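PDB 4H41: putative alpha-L-fucosidase from Bacteroides thetaiotaomicron, which probably hydrolyses alpha-L-fucosyl linkages in host glycans, using a TIM-barrel scaffold, although this activity remains putative. Local coordinates for residues B[183-186]-B[192-195]; B[232-237]-B[264-269]. All coordinates share one frame; numbering follows the deposited sequence.

Interaction 1 of 2, residues B[183-186]-B[192-195]; sequences QCKD and PTFI
C184 and K185, in the last turns of helix 173-187, pack on T193 at the start of strand 193-195. Strand 157-162, this helix and strand 193-195 form a beta-alpha-beta crossover of the TIM barrel, and the contact lies where the helix hands over to the second of those strands. The inner half joins the buried residues C184 and T193. The methyl T193 CG2 is wedged between two side chains of the helix, 4.1 Å from C184 CB and 4.0 Å from K185 CG, both ordinary van der Waals separations. T193 owes this division of labour to its chi1 of 58°: CG2 lies anti to the carbonyl carbon and faces the helix, while the hydroxyl takes a separate direction, toward its partner V236. Around the methyl, W160 touches both C184 and T193, I162 adds to the cover of T193, and I143 of helix 136-151 adds to that of C184.

The outer half is nearer to solvent and belongs to two partly exposed residues, K185 and P192. The lysine runs obliquely across T193, with K185 CE 3.7 Å from T193 OG1, a packing distance involving a carbon. A bend at chi4 (-86°) then turns the amine over the backbone of P192, K185 NZ standing 3.9 Å from P192 CA. The two segments bury 141 Å² in total. No direct polar bond joins them; the amine instead forms a salt bridge with D238 and a hydrogen bond to L191 O. Cutting the lysine back to an alanine is likely to leave the D238 carboxylate without its charged mate and to uncover the hydroxyl side of T193. One oxygen joins the two sides: D238 OD2 is shared by K185 NZ and the backbone T193 N.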
loop_
_atom_site.group_PDB
_atom_site.type_symbol
_atom_site.label_atom_id
_atom_site.label_comp_id
_atom_site.label_asym_id
_atom_site.label_seq_id
_atom_site.Cartn_x
_atom_site.Cartn_y
_atom_site.Cartn_z
ATOM N N GLN B 183 -9.399 -23.877 -30.820
ATOM C CA GLN B 183 -10.694 -24.261 -30.240
ATOM C C GLN B 183 -11.599 -23.052 -30.087
ATOM O O GLN B 183 -12.767 -23.117 -30.416
ATOM C CB GLN B 183 -10.537 -24.963 -28.913
ATOM C CG GLN B 183 -11.834 -25.672 -28.511
ATOM C CD GLN B 183 -11.784 -26.224 -27.129
ATOM O OE1 GLN B 183 -10.737 -26.201 -26.484
ATOM N NE2 GLN B 183 -12.947 -26.627 -26.603
ATOM N N CYS B 184 -11.056 -21.934 -29.622
ATOM C CA CYS B 184 -11.827 -20.688 -29.510
ATOM C C CYS B 184 -12.429 -20.283 -30.858
ATOM O O CYS B 184 -13.611 -19.940 -30.961
ATOM C CB CYS B 184 -10.933 -19.581 -28.967
ATOM S SG CYS B 184 -10.484 -19.817 -27.238
ATOM N N LYS B 185 -11.610 -20.273 -31.879
ATOM C CA LYS B 185 -12.054 -19.844 -33.199
ATOM C C LYS B 185 -13.060 -20.805 -33.810
ATOM O O LYS B 185 -14.054 -20.360 -34.370
ATOM C CB LYS B 185 -10.863 -19.685 -34.147
ATOM C CG LYS B 185 -10.091 -18.412 -33.823
ATOM C CD LYS B 185 -9.360 -17.847 -34.970
ATOM C CE LYS B 185 -8.845 -16.455 -34.664
ATOM N NZ LYS B 185 -9.864 -15.422 -34.946
ATOM N N ASP B 186 -12.799 -22.095 -33.704
ATOM C CA ASP B 186 -13.705 -23.124 -34.248
ATOM C C ASP B 186 -15.075 -23.070 -33.608
ATOM O O ASP B 186 -16.070 -23.072 -34.324
ATOM C CB ASP B 186 -13.128 -24.527 -34.023
ATOM C CG ASP B 186 -11.998 -24.921 -34.954
ATOM O OD1 ASP B 186 -11.758 -24.200 -35.941
ATOM O OD2 ASP B 186 -11.352 -25.959 -34.694
ATOM N N PRO B 192 -12.389 -12.949 -32.701
ATOM C CA PRO B 192 -10.979 -12.603 -32.485
ATOM C C PRO B 192 -10.386 -13.175 -31.221
ATOM O O PRO B 192 -11.084 -13.379 -30.227
ATOM C CB PRO B 192 -10.977 -11.071 -32.417
ATOM C CG PRO B 192 -12.375 -10.648 -32.324
ATOM C CD PRO B 192 -13.252 -11.753 -32.782
ATOM N N THR B 193 -9.086 -13.415 -31.258
ATOM C CA THR B 193 -8.298 -13.899 -30.122
ATOM C C THR B 193 -7.058 -13.015 -29.939
ATOM O O THR B 193 -6.557 -12.424 -30.897
ATOM C CB THR B 193 -7.854 -15.339 -30.390
ATOM O OG1 THR B 193 -7.108 -15.290 -31.598
ATOM C CG2 THR B 193 -9.026 -16.329 -30.538
ATOM N N PHE B 194 -6.559 -12.928 -28.741
ATOM C CA PHE B 194 -5.299 -12.199 -28.508
ATOM C C PHE B 194 -4.605 -12.729 -27.283
ATOM O O PHE B 194 -5.214 -13.426 -26.450
ATOM C CB PHE B 194 -5.498 -10.670 -28.433
ATOM C CG PHE B 194 -5.960 -10.098 -27.115
ATOM C CD1 PHE B 194 -7.294 -10.179 -26.730
ATOM C CD2 PHE B 194 -5.085 -9.377 -26.307
ATOM C CE1 PHE B 194 -7.732 -9.594 -25.529
ATOM C CE2 PHE B 194 -5.501 -8.852 -25.097
ATOM C CZ PHE B 194 -6.833 -8.908 -24.739
ATOM N N ILE B 195 -3.297 -12.423 -27.210
ATOM C CA ILE B 195 -2.428 -12.720 -26.082
ATOM C C ILE B 195 -1.866 -11.387 -25.537
ATOM O O ILE B 195 -1.793 -10.407 -26.268
ATOM C CB ILE B 195 -1.296 -13.720 -26.450
ATOM C CG1 ILE B 195 -0.403 -13.219 -27.605
ATOM C CG2 ILE B 195 -1.852 -15.104 -26.718
ATOM C CD1 ILE B 195 0.884 -13.974 -27.740
#

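Interaction 2 of 2, residues B[232-237]-B[264-269]; sequences GIHEVV and DKYGMQ
H234 and Y266 meet through their beta carbons and rings, and M268, a selenomethionine, packs against the CB of the histidine. H234 CB lies 3.8 Å from Y266 CB, and H234 CD2 comes within 3.9 Å of Y266 CD1. The ring centroids are 5.6 Å apart, with the planes inclined at 38°. A chi1 of 73°, with CG between the backbone N and the carbonyl carbon, swings the imidazole to Y266, and the turn of the ring about its own bond brings ND1 close to Y266 O, at an angle too poor for a direct hydrogen bond. A water bridges the two. Lying in the plane of the imidazole at its edge, it is hydrogen-bonded to H234 ND1 (2.9 Å); it can donate to Y266 O (2.8 Å) and, weakly, to H234 O, but has more acceptors in reach than protons.

On the other flank, M268 SE sits 3.9 Å from H234 CB, and a bend at chi3 (64°) turns the terminal methyl to V237. There M268 CE rests against the carbonyl oxygen V237 O at 3.6 Å, and its apolar contact is with V237 CG1 at 4.0 Å.

E235 CG and K265 CG each lie over a face, toward the rim, of the imidazole and the tyrosine ring respectively. Farther out, Y266 OH is tethered by a hydrogen bond to N227 OD1, which K265 NZ also reaches, while F230 of helix 219-233 touches both Y266 and M268. On the backbone, V236 N bonds to I233 O, and G267, with positive phi, closes helix 252-266 in a Schellman motif. Two successive helices thus end side by side just before their chains enter neighbouring strands 239-243 and 269-273, the alpha-to-beta turns expected at the N-terminal rim of a TIM barrel.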
loop_
_atom_site.group_PDB
_atom_site.type_symbol
_atom_site.label_atom_id
_atom_site.label_comp_id
_atom_site.label_asym_id
_atom_site.label_seq_id
_atom_site.Cartn_x
_atom_site.Cartn_y
_atom_site.Cartn_z
ATOM N N GLY B 232 4.541 -19.727 -35.270
ATOM C CA GLY B 232 3.728 -20.851 -34.834
ATOM C C GLY B 232 2.281 -20.554 -34.496
ATOM O O GLY B 232 1.440 -21.437 -34.643
ATOM N N ILE B 233 1.950 -19.326 -34.092
ATOM C CA ILE B 233 0.588 -19.048 -33.581
ATOM C C ILE B 233 -0.260 -18.093 -34.399
ATOM O O ILE B 233 -1.448 -17.971 -34.087
ATOM C CB ILE B 233 0.689 -18.495 -32.124
ATOM C CG1 ILE B 233 1.197 -17.017 -32.049
ATOM C CG2 ILE B 233 1.550 -19.403 -31.258
ATOM C CD1 ILE B 233 1.142 -16.338 -30.693
ATOM N N HIS B 234 0.300 -17.361 -35.356
ATOM C CA HIS B 234 -0.436 -16.296 -36.031
ATOM C C HIS B 234 -1.725 -16.744 -36.749
ATOM O O HIS B 234 -2.580 -15.898 -36.972
ATOM C CB HIS B 234 0.448 -15.553 -37.050
ATOM C CG HIS B 234 0.730 -16.338 -38.288
ATOM N ND1 HIS B 234 -0.042 -16.185 -39.428
ATOM C CD2 HIS B 234 1.666 -17.281 -38.523
ATOM C CE1 HIS B 234 0.457 -17.031 -40.323
ATOM N NE2 HIS B 234 1.490 -17.699 -39.830
ATOM N N GLU B 235 -1.882 -18.014 -37.099
ATOM C CA GLU B 235 -3.100 -18.428 -37.798
ATOM C C GLU B 235 -4.302 -18.457 -36.873
ATOM O O GLU B 235 -5.412 -18.360 -37.367
ATOM C CB GLU B 235 -2.939 -19.751 -38.516
ATOM C CG GLU B 235 -1.948 -19.639 -39.661
ATOM C CD GLU B 235 -1.841 -20.831 -40.602
ATOM O OE1 GLU B 235 -2.785 -21.651 -40.652
ATOM O OE2 GLU B 235 -0.813 -20.928 -41.311
ATOM N N VAL B 236 -4.098 -18.551 -35.561
ATOM C CA VAL B 236 -5.207 -18.592 -34.607
ATOM C C VAL B 236 -5.113 -17.536 -33.505
ATOM O O VAL B 236 -6.013 -17.487 -32.679
ATOM C CB VAL B 236 -5.374 -20.002 -34.010
ATOM C CG1 VAL B 236 -5.753 -21.024 -35.088
ATOM C CG2 VAL B 236 -4.130 -20.443 -33.254
ATOM N N VAL B 237 -4.104 -16.659 -33.510
ATOM C CA VAL B 237 -3.971 -15.549 -32.571
ATOM C C VAL B 237 -3.951 -14.267 -33.426
ATOM O O VAL B 237 -2.998 -14.057 -34.162
ATOM C CB VAL B 237 -2.732 -15.706 -31.683
ATOM C CG1 VAL B 237 -2.608 -14.528 -30.737
ATOM C CG2 VAL B 237 -2.792 -17.026 -30.915
ATOM N N ASP B 264 3.651 -7.206 -38.373
ATOM C CA ASP B 264 3.488 -7.020 -39.819
ATOM C C ASP B 264 3.930 -8.248 -40.618
ATOM O O ASP B 264 3.254 -8.634 -41.567
ATOM C CB ASP B 264 4.252 -5.800 -40.294
ATOM C CG ASP B 264 3.618 -4.489 -39.864
ATOM O OD1 ASP B 264 2.479 -4.520 -39.294
ATOM O OD2 ASP B 264 4.263 -3.446 -40.036
ATOM N N LYS B 265 5.041 -8.869 -40.210
ATOM C CA LYS B 265 5.554 -10.064 -40.882
ATOM C C LYS B 265 4.552 -11.212 -40.846
ATOM O O LYS B 265 4.449 -11.966 -41.803
ATOM C CB LYS B 265 6.859 -10.494 -40.207
ATOM C CG LYS B 265 7.527 -11.689 -40.861
ATOM C CD LYS B 265 8.901 -11.867 -40.263
ATOM C CE LYS B 265 9.602 -13.075 -40.828
ATOM N NZ LYS B 265 10.886 -13.293 -40.100
ATOM N N TYR B 266 3.823 -11.343 -39.750
ATOM C CA TYR B 266 2.871 -12.443 -39.557
ATOM C C TYR B 266 1.411 -12.045 -39.652
ATOM O O TYR B 266 0.546 -12.900 -39.436
ATOM C CB TYR B 266 3.161 -13.107 -38.220
ATOM C CG TYR B 266 4.498 -13.804 -38.254
ATOM C CD1 TYR B 266 4.696 -14.929 -39.051
ATOM C CD2 TYR B 266 5.601 -13.259 -37.622
ATOM C CE1 TYR B 266 5.950 -15.520 -39.172
ATOM C CE2 TYR B 266 6.859 -13.849 -37.730
ATOM C CZ TYR B 266 7.022 -15.000 -38.474
ATOM O OH TYR B 266 8.260 -15.570 -38.626
ATOM N N GLY B 267 1.140 -10.846 -40.157
ATOM C CA GLY B 267 -0.217 -10.385 -40.381
ATOM C C GLY B 267 -1.073 -10.286 -39.141
ATOM O O GLY B 267 -2.280 -10.492 -39.210
HETATM N N MSE B 268 -0.488 -9.913 -38.009
HETATM C CA MSE B 268 -1.236 -9.782 -36.780
HETATM C C MSE B 268 -1.436 -8.335 -36.461
HETATM O O MSE B 268 -0.621 -7.504 -36.870
HETATM C CB MSE B 268 -0.475 -10.445 -35.628
HETATM C CG MSE B 268 -0.277 -11.944 -35.817
HETATM SE SE MSE B 268 0.934 -12.671 -34.493
HETATM C CE MSE B 268 -0.067 -12.339 -32.933
ATOM N N GLN B 269 -2.460 -8.034 -35.668
ATOM C CA GLN B 269 -2.660 -6.668 -35.156
ATOM C C GLN B 269 -1.666 -6.436 -34.054
ATOM O O GLN B 269 -1.297 -7.376 -33.321
ATOM C CB GLN B 269 -4.101 -6.453 -34.642
ATOM C CG GLN B 269 -5.126 -6.397 -35.785
ATOM C CD GLN B 269 -6.515 -5.915 -35.382
ATOM O OE1 GLN B 269 -6.738 -5.402 -34.278
ATOM N NE2 GLN B 269 -7.462 -5.915 -36.343
HETATM O O HOH W 1 -1.999 -14.032 -39.679
#

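Interactions 1 and 2 belong to successive parts of the barrel, strand 193-195 being followed in the chain by helix 219-233, and their centres are 12 Å apart. They touch directly. T193 OG1 makes a probable hydrogen bond of 2.7 Å to V236 O, and K185 CE packs 3.6 Å from that same V236 O. I195 CD1 also meets I233 CD1, at 3.8 Å. Both sit where helices return to strands, the rim opposite the C-terminal strand ends at which TIM-barrel enzymes usually carry their active sites. No residue of either contact lines a polyether pocket, although helix 173-187 supplies D175 to one of them.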